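Local coordinates for protein alginate lyase A1-II' (Sphingomonas sp. A1, PDB 2CWS) that probably depolymerises alginate by beta-elimination, the deposited chain being the family-7 polysaccharide lyase domain of a longer protein, at residues 98-103 with 127-132; 109-114 with 166-171; 15-20 with 34-39. One frame throughout, in Å; residues are numbered along the deposited sequence.

Contacts 1 and 2 both bridge the two sheets of the beta-sandwich: strands 88-99 and 162-169 are neighbours in the seven-stranded sheet, strands 106-114 and 120-130 in the nine-stranded one. Contact 2 is buried, with aliphatic branches meeting in the core and a sulfate bound on the outer face of its first strand. Contact 1 lies at the surface, where one leucine leans on a phenylalanine and an aspartate. Contacts 1 and 2 touch through a probable A127 N to A109 O hydrogen bond. Contact 3, also buried, instead joins a loop to strand 15-18 of the nine-stranded sheet and the residue after it; two leucines meet a tyrosine, with a second sulfate across the strand.

Contact 1: 98-103 with 127-132; sequences VQLPSS and AVFQDG
L100 reaches across to F129 and D131, CD2 mainly to the ring and CD1 mainly to the aspartate, and contributes the largest share of the 140 Å² buried here. Its side chain crosses that of F129 at about a right angle, with CD2 coming in at the edge of the ring, near its plane, 4.0 Å from F129 CD1. The other branch, CD1, lies 4.0 Å from D131 CB and runs obliquely past the aspartate, touching its aliphatic root and not its carboxylate. F129 starts off aimed beside the 98-103 segment; with CG anti to the backbone N (chi1 178°) the ring swings nearer and offers its CD1 edge to the leucine. L100 CG lies anti to the carbonyl carbon (chi1 -75°), which carries the branch point out toward the 127-132 segment.

The backbones stay well apart, L100 CA and Q130 CA being 8.2 Å from each other, and no hydrogen bond spans the gap. Each side is fixed by its own surroundings. V98 and Q99 both face I217 in a classic beta bulge, and L100 also rests on I106. D131 centres an inverse gamma turn, closed by a weak bond of 2.8 Å from G132 N to Q130 O. S103 OG is engaged by Q207 O.

The contact thus joins segment 98-103, which continues from one sheet, to the end of strand 120-130 in the other. By van der Waals contact L100 spans from a buried ring edge to the aliphatic base of an exposed aspartate, whose OD1 is bonded to L158 N.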
ATOM      1  N   VAL A  98       0.088 -14.746   1.766  1.00  4.07           N
ATOM      2  CA  VAL A  98       0.525 -16.113   2.056  1.00  4.38           C
ATOM      3  C   VAL A  98       0.173 -16.524   3.476  1.00  3.76           C
ATOM      4  O   VAL A  98      -0.169 -17.693   3.695  1.00  5.08           O
ATOM      5  CB  VAL A  98       2.058 -16.203   1.844  1.00  5.26           C
ATOM      6  CG1 VAL A  98       2.621 -17.540   2.350  1.00  7.18           C
ATOM      7  CG2 VAL A  98       2.415 -15.955   0.364  1.00  6.25           C
ATOM      8  N   GLN A  99       0.324 -15.607   4.427  1.00  3.64           N
ATOM      9  CA  GLN A  99       0.159 -15.926   5.844  1.00  3.63           C
ATOM     10  C   GLN A  99      -0.399 -14.667   6.521  1.00  3.35           C
ATOM     11  O   GLN A  99       0.044 -13.553   6.207  1.00  3.82           O
ATOM     12  CB  GLN A  99       1.519 -16.300   6.474  1.00  3.86           C
ATOM     13  CG  GLN A  99       1.414 -16.604   7.969  1.00  4.45           C
ATOM     14  CD  GLN A  99       2.806 -16.936   8.495  1.00  4.66           C
ATOM     15  OE1 GLN A  99       3.416 -17.943   8.072  1.00  6.33           O
ATOM     16  NE2 GLN A  99       3.331 -16.177   9.459  1.00  5.03           N
ATOM     17  N   LEU A 100      -1.347 -14.888   7.415  1.00  3.43           N
ATOM     18  CA  LEU A 100      -1.986 -13.812   8.161  1.00  3.46           C
ATOM     19  C   LEU A 100      -1.585 -13.862   9.617  1.00  3.30           C
ATOM     20  O   LEU A 100      -1.208 -14.925  10.138  1.00  3.82           O
ATOM     21  CB  LEU A 100      -3.517 -13.998   8.043  1.00  4.12           C
ATOM     22  CG  LEU A 100      -4.097 -13.600   6.694  1.00  4.06           C
ATOM     23  CD1 LEU A 100      -5.521 -14.147   6.557  1.00  5.71           C
ATOM     24  CD2 LEU A 100      -4.026 -12.091   6.483  1.00  5.39           C
ATOM     25  N   PRO A 101      -1.716 -12.741  10.330  1.00  3.45           N
ATOM     26  CA  PRO A 101      -1.608 -12.743  11.774  1.00  3.92           C
ATOM     27  C   PRO A 101      -2.863 -13.334  12.377  1.00  3.50           C
ATOM     28  O   PRO A 101      -3.851 -13.593  11.668  1.00  4.03           O
ATOM     29  CB  PRO A 101      -1.477 -11.253  12.133  1.00  4.34           C
ATOM     30  CG  PRO A 101      -2.412 -10.615  11.114  1.00  4.30           C
ATOM     31  CD  PRO A 101      -2.182 -11.417   9.831  1.00  4.14           C
ATOM     32  N   SER A 102      -2.902 -13.497  13.708  1.00  3.90           N
ATOM     33  CA  SER A 102      -4.074 -14.037  14.358  1.00  4.22           C
ATOM     34  C   SER A 102      -5.331 -13.214  14.062  1.00  3.84           C
ATOM     35  O   SER A 102      -6.429 -13.782  14.031  1.00  4.42           O
ATOM     36  CB  SER A 102      -3.863 -14.114  15.866  1.00  4.52           C
ATOM     37  OG  SER A 102      -2.803 -15.022  16.189  1.00  5.42           O
ATOM     38  N   SER A 103      -5.192 -11.906  13.866  1.00  3.75           N
ATOM     39  CA  SER A 103      -6.411 -11.105  13.643  1.00  3.83           C
ATOM     40  C   SER A 103      -7.062 -11.420  12.299  1.00  3.75           C
ATOM     41  O   SER A 103      -8.222 -11.079  12.092  1.00  4.89           O
ATOM     42  CB  SER A 103      -6.084  -9.613  13.640  1.00  4.26           C
ATOM     43  OG  SER A 103      -5.432  -9.283  12.382  1.00  4.49           O
ATOM     44  N   ALA A 127      -6.437  -1.236   0.769  1.00  3.67           N
ATOM     45  CA  ALA A 127      -6.826  -2.549   0.240  1.00  3.31           C
ATOM     46  C   ALA A 127      -6.663  -3.548   1.365  1.00  2.83           C
ATOM     47  O   ALA A 127      -5.542  -3.965   1.679  1.00  3.87           O
ATOM     48  CB  ALA A 127      -5.991  -2.867  -0.995  1.00  5.03           C
ATOM     49  N   VAL A 128      -7.784  -3.896   2.004  1.00  3.38           N
ATOM     50  CA  VAL A 128      -7.794  -4.728   3.205  1.00  3.72           C
ATOM     51  C   VAL A 128      -8.072  -6.172   2.854  1.00  4.57           C
ATOM     52  O   VAL A 128      -9.174  -6.502   2.380  1.00  6.78           O
ATOM     53  CB  VAL A 128      -8.869  -4.224   4.182  1.00  4.91           C
ATOM     54  CG1 VAL A 128      -8.845  -5.073   5.454  1.00  8.12           C
ATOM     55  CG2 VAL A 128      -8.678  -2.731   4.503  1.00  6.60           C
ATOM     56  N   PHE A 129      -7.066  -7.029   3.061  1.00  4.07           N
ATOM     57  CA  PHE A 129      -7.168  -8.448   2.747  1.00  4.69           C
ATOM     58  C   PHE A 129      -7.593  -9.219   3.976  1.00  4.74           C
ATOM     59  O   PHE A 129      -6.987  -9.117   5.040  1.00  6.07           O
ATOM     60  CB  PHE A 129      -5.808  -8.971   2.231  1.00  5.72           C
ATOM     61  CG  PHE A 129      -5.872 -10.466   1.941  1.00  4.74           C
ATOM     62  CD1 PHE A 129      -5.666 -11.437   2.904  1.00  6.14           C
ATOM     63  CD2 PHE A 129      -6.166 -10.871   0.653  1.00  6.93           C
ATOM     64  CE1 PHE A 129      -5.828 -12.755   2.616  1.00  5.89           C
ATOM     65  CE2 PHE A 129      -6.316 -12.212   0.357  1.00  6.81           C
ATOM     66  CZ  PHE A 129      -6.163 -13.175   1.373  1.00  5.99           C
ATOM     67  N   GLN A 130      -8.601 -10.093   3.746  1.00  5.03           N
ATOM     68  CA  GLN A 130      -8.969 -11.207   4.649  1.00  5.12           C
ATOM     69  C   GLN A 130      -9.073 -12.464   3.805  1.00  4.22           C
ATOM     70  O   GLN A 130      -9.244 -12.402   2.582  1.00  4.96           O
ATOM     71  CB  GLN A 130     -10.224 -10.941   5.440  0.59  6.12           C
ATOM     72  CG  GLN A 130      -9.968  -9.581   6.134  0.59  4.59           C
ATOM     73  CD  GLN A 130     -10.931  -9.435   7.248  0.59  4.83           C
ATOM     74  OE1 GLN A 130     -12.065  -8.953   7.004  0.59  6.38           O
ATOM     75  NE2 GLN A 130     -10.559  -9.812   8.465  0.59  5.47           N
ATOM     76  N   ASP A 131      -8.968 -13.628   4.486  1.00  4.39           N
ATOM     77  CA  ASP A 131      -9.051 -14.901   3.755  1.00  4.43           C
ATOM     78  C   ASP A 131     -10.476 -15.199   3.312  1.00  4.49           C
ATOM     79  O   ASP A 131     -11.262 -15.817   4.021  1.00  5.50           O
ATOM     80  CB  ASP A 131      -8.502 -15.981   4.670  1.00  5.02           C
ATOM     81  CG  ASP A 131      -8.512 -17.376   4.065  1.00  4.74           C
ATOM     82  OD1 ASP A 131      -8.763 -17.500   2.863  1.00  5.00           O
ATOM     83  OD2 ASP A 131      -8.215 -18.310   4.836  1.00  6.77           O
ATOM     84  N   GLY A 132     -10.805 -14.735   2.125  1.00  5.13           N
ATOM     85  CA  GLY A 132     -12.126 -14.898   1.537  1.00  6.70           C
ATOM     86  C   GLY A 132     -12.749 -13.583   1.031  1.00  4.98           C
ATOM     87  O   GLY A 132     -13.770 -13.667   0.326  1.00  5.75           O
TER

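Contact 2: 109-114 with 166-171; sequences AQIHGI and IRVTDG. With SO4 (sulfate ion), chain B.
I111 sends its CD1 methyl between I166 and V168, 3.6 Å from V168 CG2 and, more closely, 3.5 Å from I166 CG2. The isoleucines slide past each other in opposite directions, whereas V168 is crossed at a slant. As I111 has two conformers, the tightness of its fit is doubtful. I166 also reaches back, its CD1 lying 4.0 Å from A109 CB. I111 CG1 stands opposite the carbonyl carbon (chi1 -63°), leading CD1 out to the facing sheet. The axes of strand segments 109-114 and 166-169 approach to 8.7 Å, their N-to-C directions 32° apart, as layers of a sandwich and not hydrogen-bonded neighbours. M91 and W83 close in around these aliphatic groups.

On the outer face of strand 106-114, Q110 and H112 point to a sulfate, probably from the crystallisation liquor. H112 NE2 gives it a nearly straight bond of 2.6 Å to O2, at 177°, while Q110 NE2 makes a weak one to O1. The imidazole is steered from its other side: ND1 donates in the ring plane to a lone pair of G113 O, 2.7 Å away. Y199 lies nearly parallel to the ring, E69 holds Q110 NE2, and R67 and Y205 complete the grip on the anion. With an alanine at H112, the sulfate would probably lose its straight N-H donor and G113 O its imidazole partner.

Q110, I111 and H112 form the Q-I-H motif of family-7 lyases, whose polar members line the substrate cleft in relatives. The strand is two-faced, apolar toward the core, with amide and imidazole donors on the other face, consistent with a pocket suited to an acidic sugar.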
ATOM      1  N   ALA A 109      -2.198  -2.713  -0.066  1.00  3.09           N
ATOM      2  CA  ALA A 109      -1.939  -1.578  -0.925  1.00  3.08           C
ATOM      3  C   ALA A 109      -2.689  -0.382  -0.387  1.00  2.96           C
ATOM      4  O   ALA A 109      -3.696  -0.530   0.331  1.00  3.60           O
ATOM      5  CB  ALA A 109      -2.376  -1.862  -2.371  1.00  4.37           C
ATOM      6  N   GLN A 110      -2.201   0.803  -0.728  1.00  3.25           N
ATOM      7  CA  GLN A 110      -2.880   2.046  -0.308  1.00  3.23           C
ATOM      8  C   GLN A 110      -2.700   3.120  -1.365  1.00  3.33           C
ATOM      9  O   GLN A 110      -1.747   3.124  -2.150  1.00  3.36           O
ATOM     10  CB  GLN A 110      -2.324   2.647   1.020  1.00  3.50           C
ATOM     11  CG  GLN A 110      -2.165   1.632   2.130  1.00  4.28           C
ATOM     12  CD  GLN A 110      -1.900   2.320   3.443  1.00  4.50           C
ATOM     13  OE1 GLN A 110      -2.656   3.236   3.828  1.00  6.40           O
ATOM     14  NE2 GLN A 110      -0.863   1.883   4.141  1.00  4.83           N
ATOM     15  N   ILE A 111      -3.605   4.106  -1.289  1.00  3.28           N
ATOM     16  CA  ILE A 111      -3.288   5.482  -1.669  1.00  3.86           C
ATOM     17  C   ILE A 111      -3.307   6.252  -0.350  1.00  4.18           C
ATOM     18  O   ILE A 111      -4.343   6.230   0.324  1.00  4.61           O
ATOM     19  CB  ILE A 111      -4.275   6.114  -2.670  0.89  4.39           C
ATOM     20  CG1 ILE A 111      -4.270   5.370  -3.994  0.89  5.30           C
ATOM     21  CG2 ILE A 111      -3.908   7.589  -2.846  0.89  5.66           C
ATOM     22  CD1 ILE A 111      -5.310   5.938  -4.947  0.89  5.92           C
ATOM     23  N   HIS A 112      -2.213   6.943  -0.034  1.00  4.30           N
ATOM     24  CA  HIS A 112      -2.170   7.683   1.199  1.00  4.54           C
ATOM     25  C   HIS A 112      -2.141   9.184   0.917  1.00  4.70           C
ATOM     26  O   HIS A 112      -1.401   9.640   0.003  1.00  5.12           O
ATOM     27  CB  HIS A 112      -0.885   7.268   1.956  1.00  5.75           C
ATOM     28  CG  HIS A 112      -1.035   7.450   3.424  1.00  5.70           C
ATOM     29  ND1 HIS A 112      -1.101   8.667   4.068  1.00  6.50           N
ATOM     30  CD2 HIS A 112      -1.165   6.513   4.379  1.00  7.01           C
ATOM     31  CE1 HIS A 112      -1.239   8.465   5.373  1.00  8.31           C
ATOM     32  NE2 HIS A 112      -1.278   7.146   5.615  1.00  8.79           N
ATOM     33  N   GLY A 113      -2.940   9.950   1.675  1.00  5.05           N
ATOM     34  CA  GLY A 113      -2.824  11.378   1.604  1.00  4.84           C
ATOM     35  C   GLY A 113      -1.601  11.902   2.321  1.00  4.71           C
ATOM     36  O   GLY A 113      -1.033  11.264   3.202  1.00  6.03           O
ATOM     37  N   ILE A 114      -1.238  13.139   1.951  1.00  4.95           N
ATOM     38  CA  ILE A 114      -0.114  13.829   2.623  1.00  5.59           C
ATOM     39  C   ILE A 114      -0.349  15.319   2.387  1.00  5.62           C
ATOM     40  O   ILE A 114      -0.912  15.722   1.351  1.00  6.40           O
ATOM     41  CB  ILE A 114       1.241  13.358   2.047  1.00  5.59           C
ATOM     42  CG1 ILE A 114       2.438  13.953   2.842  1.00  6.35           C
ATOM     43  CG2 ILE A 114       1.356  13.611   0.553  1.00  6.45           C
ATOM     44  CD1 ILE A 114       3.733  13.236   2.478  1.00  7.15           C
ATOM     45  N   ILE A 166      -5.479   0.332  -8.726  1.00  4.13           N
ATOM     46  CA  ILE A 166      -6.050   1.467  -7.988  1.00  4.14           C
ATOM     47  C   ILE A 166      -5.733   2.716  -8.807  1.00  3.73           C
ATOM     48  O   ILE A 166      -4.549   2.962  -9.080  1.00  4.57           O
ATOM     49  CB  ILE A 166      -5.525   1.635  -6.558  1.00  4.79           C
ATOM     50  CG1 ILE A 166      -5.591   0.302  -5.807  1.00  6.89           C
ATOM     51  CG2 ILE A 166      -6.295   2.725  -5.866  1.00  8.13           C
ATOM     52  CD1 ILE A 166      -5.015   0.409  -4.374  1.00  7.43           C
ATOM     53  N   ARG A 167      -6.761   3.424  -9.234  1.00  5.07           N
ATOM     54  CA  ARG A 167      -6.592   4.604 -10.115  1.00  4.62           C
ATOM     55  C   ARG A 167      -7.311   5.776  -9.538  1.00  4.76           C
ATOM     56  O   ARG A 167      -8.459   5.650  -9.117  1.00  6.24           O
ATOM     57  CB  ARG A 167      -7.151   4.273 -11.534  1.00  5.88           C
ATOM     58  CG  ARG A 167      -7.205   5.491 -12.442  1.00  6.30           C
ATOM     59  CD  ARG A 167      -7.547   5.060 -13.870  1.00  7.37           C
ATOM     60  NE  ARG A 167      -8.875   4.460 -14.072  1.00  8.30           N
ATOM     61  CZ  ARG A 167      -9.946   5.111 -14.513  1.00  8.02           C
ATOM     62  NH1 ARG A 167      -9.938   6.430 -14.747  1.00  9.04           N
ATOM     63  NH2 ARG A 167     -11.076   4.438 -14.703  1.00 10.13           N
ATOM     64  N   VAL A 168      -6.671   6.935  -9.586  1.00  4.54           N
ATOM     65  CA  VAL A 168      -7.363   8.188  -9.387  1.00  4.39           C
ATOM     66  C   VAL A 168      -7.391   8.914 -10.730  1.00  4.48           C
ATOM     67  O   VAL A 168      -6.321   9.106 -11.328  1.00  5.05           O
ATOM     68  CB  VAL A 168      -6.648   9.093  -8.334  1.00  4.66           C
ATOM     69  CG1 VAL A 168      -7.184  10.520  -8.356  1.00  5.59           C
ATOM     70  CG2 VAL A 168      -6.790   8.476  -6.943  1.00  5.49           C
ATOM     71  N   THR A 169      -8.555   9.337 -11.165  1.00  4.68           N
ATOM     72  CA  THR A 169      -8.670  10.257 -12.291  1.00  5.46           C
ATOM     73  C   THR A 169      -9.545  11.397 -11.848  1.00  5.20           C
ATOM     74  O   THR A 169     -10.736  11.191 -11.524  1.00  5.77           O
ATOM     75  CB  THR A 169      -9.234   9.587 -13.556  1.00  6.19           C
ATOM     76  OG1 THR A 169      -8.280   8.615 -14.010  1.00  6.42           O
ATOM     77  CG2 THR A 169      -9.443  10.632 -14.672  1.00  7.87           C
ATOM     78  N   ASP A 170      -9.014  12.596 -11.798  1.00  5.50           N
ATOM     79  CA  ASP A 170      -9.806  13.805 -11.516  1.00  6.42           C
ATOM     80  C   ASP A 170     -10.680  13.642 -10.280  1.00  5.80           C
ATOM     81  O   ASP A 170     -11.891  13.936 -10.259  1.00  7.11           O
ATOM     82  CB  ASP A 170     -10.603  14.196 -12.771  1.00  7.08           C
ATOM     83  CG  ASP A 170      -9.707  14.568 -13.936  1.00  8.03           C
ATOM     84  OD1 ASP A 170     -10.130  14.336 -15.096  1.00 12.60           O
ATOM     85  OD2 ASP A 170      -8.585  15.072 -13.666  1.00 10.08           O
ATOM     86  N   GLY A 171     -10.034  13.142  -9.191  1.00  5.12           N
ATOM     87  CA  GLY A 171     -10.758  13.135  -7.905  1.00  5.30           C
ATOM     88  C   GLY A 171     -11.730  11.982  -7.708  1.00  5.20           C
ATOM     89  O   GLY A 171     -12.461  12.018  -6.691  1.00  5.33           O
TER
HETATM   90  S   SO4 B 401      -1.046   4.609   8.066  0.66  5.94           S
HETATM   91  O1  SO4 B 401      -0.425   4.006   6.745  0.66  4.68           O
HETATM   92  O2  SO4 B 401      -1.448   5.988   7.898  0.66  7.26           O
HETATM   93  O3  SO4 B 401      -2.200   3.879   8.439  0.66  5.91           O
HETATM   94  O4  SO4 B 401      -0.048   4.553   9.129  0.66  7.40           O

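Contact 3: 15-20 with 34-39; sequences WKLQLP and LGYTSQ. With SO4 (sulfate ion), chain C.
L17 and L19 run past Y36 and S38 at a distance, with CA atoms 10.0 Å apart in both the L17-Y36 and L19-S38 pairs, an interval bridged by side chains. Y36 spans it. Its ring crosses L17 at about a right angle, and L17 CD2 comes obliquely to within 3.6 Å of Y36 CE1. L19 arrives from the opposite direction and sets its CD1 methyl 3.4 Å from Y36 OH. Y36 CG is anti to the backbone N (chi1 172°), which carries the ring out of the loop toward the strand.

The phenol oxygen is not left to hydrocarbon alone, since S38 OG donates to Y36 OH over 2.8 Å. S38 OG is in turn tied to Y40 N, and F41 packs against both Y36 and L17. G35, just before the tyrosine, ends helix 29-33 in a Schellman motif; its positive phi turns the chain into the loop.

Across the strand, K16 and Q18 face the other way. K16 is stretched out beyond CG and its NZ bonds O2 of a sulfate, probably from the crystallisation liquor, at 2.8 Å, while also forming a salt bridge with E26. R71 NE holds the same anion. Q18 has its own polar partners, E26 and K201.

The contact therefore joins the loop between helix 29-33 and strand 41-43 to strand 15-18 and the residue that follows it. The tyrosine hydroxyl, the polar atom that L19 touches, takes a hydrogen bond from S38 in its own loop, and the contact with the leucines is van der Waals only.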
ATOM      1  N   TRP A  15      10.423   3.790  -5.374  1.00  4.74           N
ATOM      2  CA  TRP A  15       9.844   3.315  -4.122  1.00  4.25           C
ATOM      3  C   TRP A  15      10.912   3.384  -3.026  1.00  4.43           C
ATOM      4  O   TRP A  15      12.082   3.093  -3.338  1.00  4.69           O
ATOM      5  CB  TRP A  15       9.391   1.866  -4.230  1.00  4.67           C
ATOM      6  CG  TRP A  15       8.289   1.558  -5.205  1.00  4.53           C
ATOM      7  CD1 TRP A  15       8.408   1.070  -6.471  1.00  6.19           C
ATOM      8  CD2 TRP A  15       6.872   1.724  -4.984  1.00  4.17           C
ATOM      9  NE1 TRP A  15       7.176   0.905  -7.052  1.00  6.31           N
ATOM     10  CE2 TRP A  15       6.212   1.294  -6.153  1.00  4.77           C
ATOM     11  CE3 TRP A  15       6.104   2.179  -3.879  1.00  4.32           C
ATOM     12  CZ2 TRP A  15       4.816   1.304  -6.269  1.00  5.41           C
ATOM     13  CZ3 TRP A  15       4.725   2.188  -4.002  1.00  5.03           C
ATOM     14  CH2 TRP A  15       4.119   1.761  -5.184  1.00  5.50           C
ATOM     15  N   LYS A  16      10.513   3.634  -1.801  1.00  3.77           N
ATOM     16  CA  LYS A  16      11.362   3.344  -0.638  1.00  4.31           C
ATOM     17  C   LYS A  16      10.633   2.296   0.187  1.00  3.84           C
ATOM     18  O   LYS A  16       9.406   2.104   0.037  1.00  4.75           O
ATOM     19  CB  LYS A  16      11.709   4.587   0.184  1.00  4.40           C
ATOM     20  CG  LYS A  16      10.533   5.227   0.883  1.00  4.89           C
ATOM     21  CD  LYS A  16      10.984   6.415   1.745  1.00  5.35           C
ATOM     22  CE  LYS A  16       9.805   7.114   2.400  1.00  6.40           C
ATOM     23  NZ  LYS A  16      10.275   8.134   3.359  1.00  6.71           N
ATOM     24  N   LEU A  17      11.347   1.588   1.058  1.00  4.06           N
ATOM     25  CA  LEU A  17      10.785   0.528   1.846  1.00  4.07           C
ATOM     26  C   LEU A  17      10.793   0.884   3.323  1.00  4.19           C
ATOM     27  O   LEU A  17      11.825   1.319   3.850  1.00  5.33           O
ATOM     28  CB  LEU A  17      11.634  -0.759   1.641  1.00  4.35           C
ATOM     29  CG  LEU A  17      11.261  -1.990   2.503  1.00  4.57           C
ATOM     30  CD1 LEU A  17       9.870  -2.525   2.204  1.00  5.73           C
ATOM     31  CD2 LEU A  17      12.323  -3.050   2.271  1.00  5.57           C
ATOM     32  N   GLN A  18       9.661   0.684   3.975  1.00  4.16           N
ATOM     33  CA  GLN A  18       9.481   0.915   5.407  1.00  3.79           C
ATOM     34  C   GLN A  18       9.405  -0.434   6.104  1.00  3.96           C
ATOM     35  O   GLN A  18       8.609  -1.299   5.682  1.00  4.69           O
ATOM     36  CB  GLN A  18       8.206   1.768   5.616  1.00  4.91           C
ATOM     37  CG  GLN A  18       8.351   3.124   4.972  1.00  5.61           C
ATOM     38  CD  GLN A  18       7.087   3.927   4.933  1.00  5.96           C
ATOM     39  OE1 GLN A  18       6.005   3.324   4.730  1.00  8.30           O
ATOM     40  NE2 GLN A  18       7.197   5.231   5.069  1.00  7.47           N
ATOM     41  N   LEU A  19      10.206  -0.590   7.152  1.00  4.27           N
ATOM     42  CA  LEU A  19      10.362  -1.882   7.839  1.00  4.80           C
ATOM     43  C   LEU A  19       9.699  -1.940   9.186  1.00  4.28           C
ATOM     44  O   LEU A  19       9.466  -0.918   9.831  1.00  6.02           O
ATOM     45  CB  LEU A  19      11.878  -2.159   8.006  1.00  5.18           C
ATOM     46  CG  LEU A  19      12.625  -2.339   6.683  1.00  6.19           C
ATOM     47  CD1 LEU A  19      14.145  -2.407   7.015  1.00  8.77           C
ATOM     48  CD2 LEU A  19      12.173  -3.545   5.926  1.00  7.28           C
ATOM     49  N   PRO A  20       9.503  -3.158   9.690  1.00  4.50           N
ATOM     50  CA  PRO A  20       8.893  -3.357  11.011  1.00  5.36           C
ATOM     51  C   PRO A  20       9.898  -3.711  12.089  1.00  5.70           C
ATOM     52  O   PRO A  20       9.524  -4.289  13.112  1.00  6.99           O
ATOM     53  CB  PRO A  20       7.954  -4.547  10.750  1.00  5.58           C
ATOM     54  CG  PRO A  20       8.754  -5.404   9.811  1.00  5.85           C
ATOM     55  CD  PRO A  20       9.526  -4.432   8.946  1.00  5.13           C
ATOM     56  N   LEU A  34      20.266  -1.849  -5.375  1.00  8.15           N
ATOM     57  CA  LEU A  34      21.552  -2.490  -5.160  1.00  8.91           C
ATOM     58  C   LEU A  34      21.387  -3.852  -4.479  1.00 12.95           C
ATOM     59  O   LEU A  34      22.405  -4.477  -4.157  1.00 19.10           O
ATOM     60  CB  LEU A  34      22.449  -1.569  -4.288  1.00  8.60           C
ATOM     61  CG  LEU A  34      23.027  -0.412  -5.115  1.00  8.00           C
ATOM     62  CD1 LEU A  34      23.444   0.746  -4.213  1.00  9.64           C
ATOM     63  CD2 LEU A  34      24.212  -0.870  -5.939  1.00  9.73           C
ATOM     64  N   GLY A  35      20.172  -4.310  -4.234  1.00 10.00           N
ATOM     65  CA  GLY A  35      19.935  -5.661  -3.824  1.00 12.32           C
ATOM     66  C   GLY A  35      19.670  -5.856  -2.338  1.00  9.36           C
ATOM     67  O   GLY A  35      19.895  -6.975  -1.869  1.00 11.49           O
ATOM     68  N   TYR A  36      19.192  -4.846  -1.642  1.00  8.34           N
ATOM     69  CA  TYR A  36      18.799  -5.047  -0.261  1.00  6.67           C
ATOM     70  C   TYR A  36      17.873  -6.270  -0.148  1.00  6.01           C
ATOM     71  O   TYR A  36      16.900  -6.414  -0.913  1.00  6.39           O
ATOM     72  CB  TYR A  36      18.043  -3.753   0.209  1.00  7.01           C
ATOM     73  CG  TYR A  36      17.443  -4.024   1.576  1.00  6.58           C
ATOM     74  CD1 TYR A  36      16.101  -4.392   1.721  1.00  6.17           C
ATOM     75  CD2 TYR A  36      18.234  -3.899   2.715  1.00  6.95           C
ATOM     76  CE1 TYR A  36      15.541  -4.646   2.918  1.00  6.29           C
ATOM     77  CE2 TYR A  36      17.660  -4.194   3.982  1.00  7.58           C
ATOM     78  CZ  TYR A  36      16.331  -4.562   4.053  1.00  6.52           C
ATOM     79  OH  TYR A  36      15.751  -4.832   5.273  1.00  7.11           O
ATOM     80  N   THR A  37      18.131  -7.058   0.877  1.00  5.92           N
ATOM     81  CA  THR A  37      17.262  -8.174   1.257  1.00  6.43           C
ATOM     82  C   THR A  37      17.465  -8.446   2.721  1.00  5.80           C
ATOM     83  O   THR A  37      18.531  -8.206   3.267  1.00  7.53           O
ATOM     84  CB  THR A  37      17.578  -9.401   0.373  1.00  7.83           C
ATOM     85  OG1 THR A  37      16.691 -10.475   0.656  1.00  9.19           O
ATOM     86  CG2 THR A  37      18.999  -9.883   0.672  1.00 12.84           C
ATOM     87  N   SER A  38      16.408  -8.928   3.390  1.00  5.76           N
ATOM     88  CA  SER A  38      16.469  -9.237   4.806  1.00  5.86           C
ATOM     89  C   SER A  38      15.305 -10.172   5.147  1.00  5.45           C
ATOM     90  O   SER A  38      14.525 -10.584   4.276  1.00  6.14           O
ATOM     91  CB  SER A  38      16.316  -7.964   5.629  1.00  6.92           C
ATOM     92  OG  SER A  38      14.993  -7.472   5.508  1.00  6.62           O
ATOM     93  N   GLN A  39      15.146 -10.436   6.450  1.00  5.82           N
ATOM     94  CA  GLN A  39      14.015 -11.251   6.895  1.00  5.64           C
ATOM     95  C   GLN A  39      12.678 -10.588   6.582  1.00  4.51           C
ATOM     96  O   GLN A  39      11.665 -11.272   6.548  1.00  5.21           O
ATOM     97  CB  GLN A  39      14.108 -11.557   8.418  0.66  6.72           C
ATOM     98  CG  GLN A  39      13.953 -10.301   9.260  0.66  7.04           C
ATOM     99  CD  GLN A  39      14.241 -10.562  10.723  0.66  7.60           C
ATOM    100  OE1 GLN A  39      13.786 -11.547  11.277  0.66 10.42           O
ATOM    101  NE2 GLN A  39      14.973  -9.654  11.394  0.66  9.38           N
TER
HETATM  102  S   SO4 C 402       7.069   9.696   4.689  0.58  8.30           S
HETATM  103  O1  SO4 C 402       6.744   8.332   3.970  0.58  9.44           O
HETATM  104  O2  SO4 C 402       8.429  10.012   4.435  0.58 12.08           O
HETATM  105  O3  SO4 C 402       6.207  10.700   4.284  0.58  6.67           O
HETATM  106  O4  SO4 C 402       6.786   9.305   6.081  0.58 11.13           O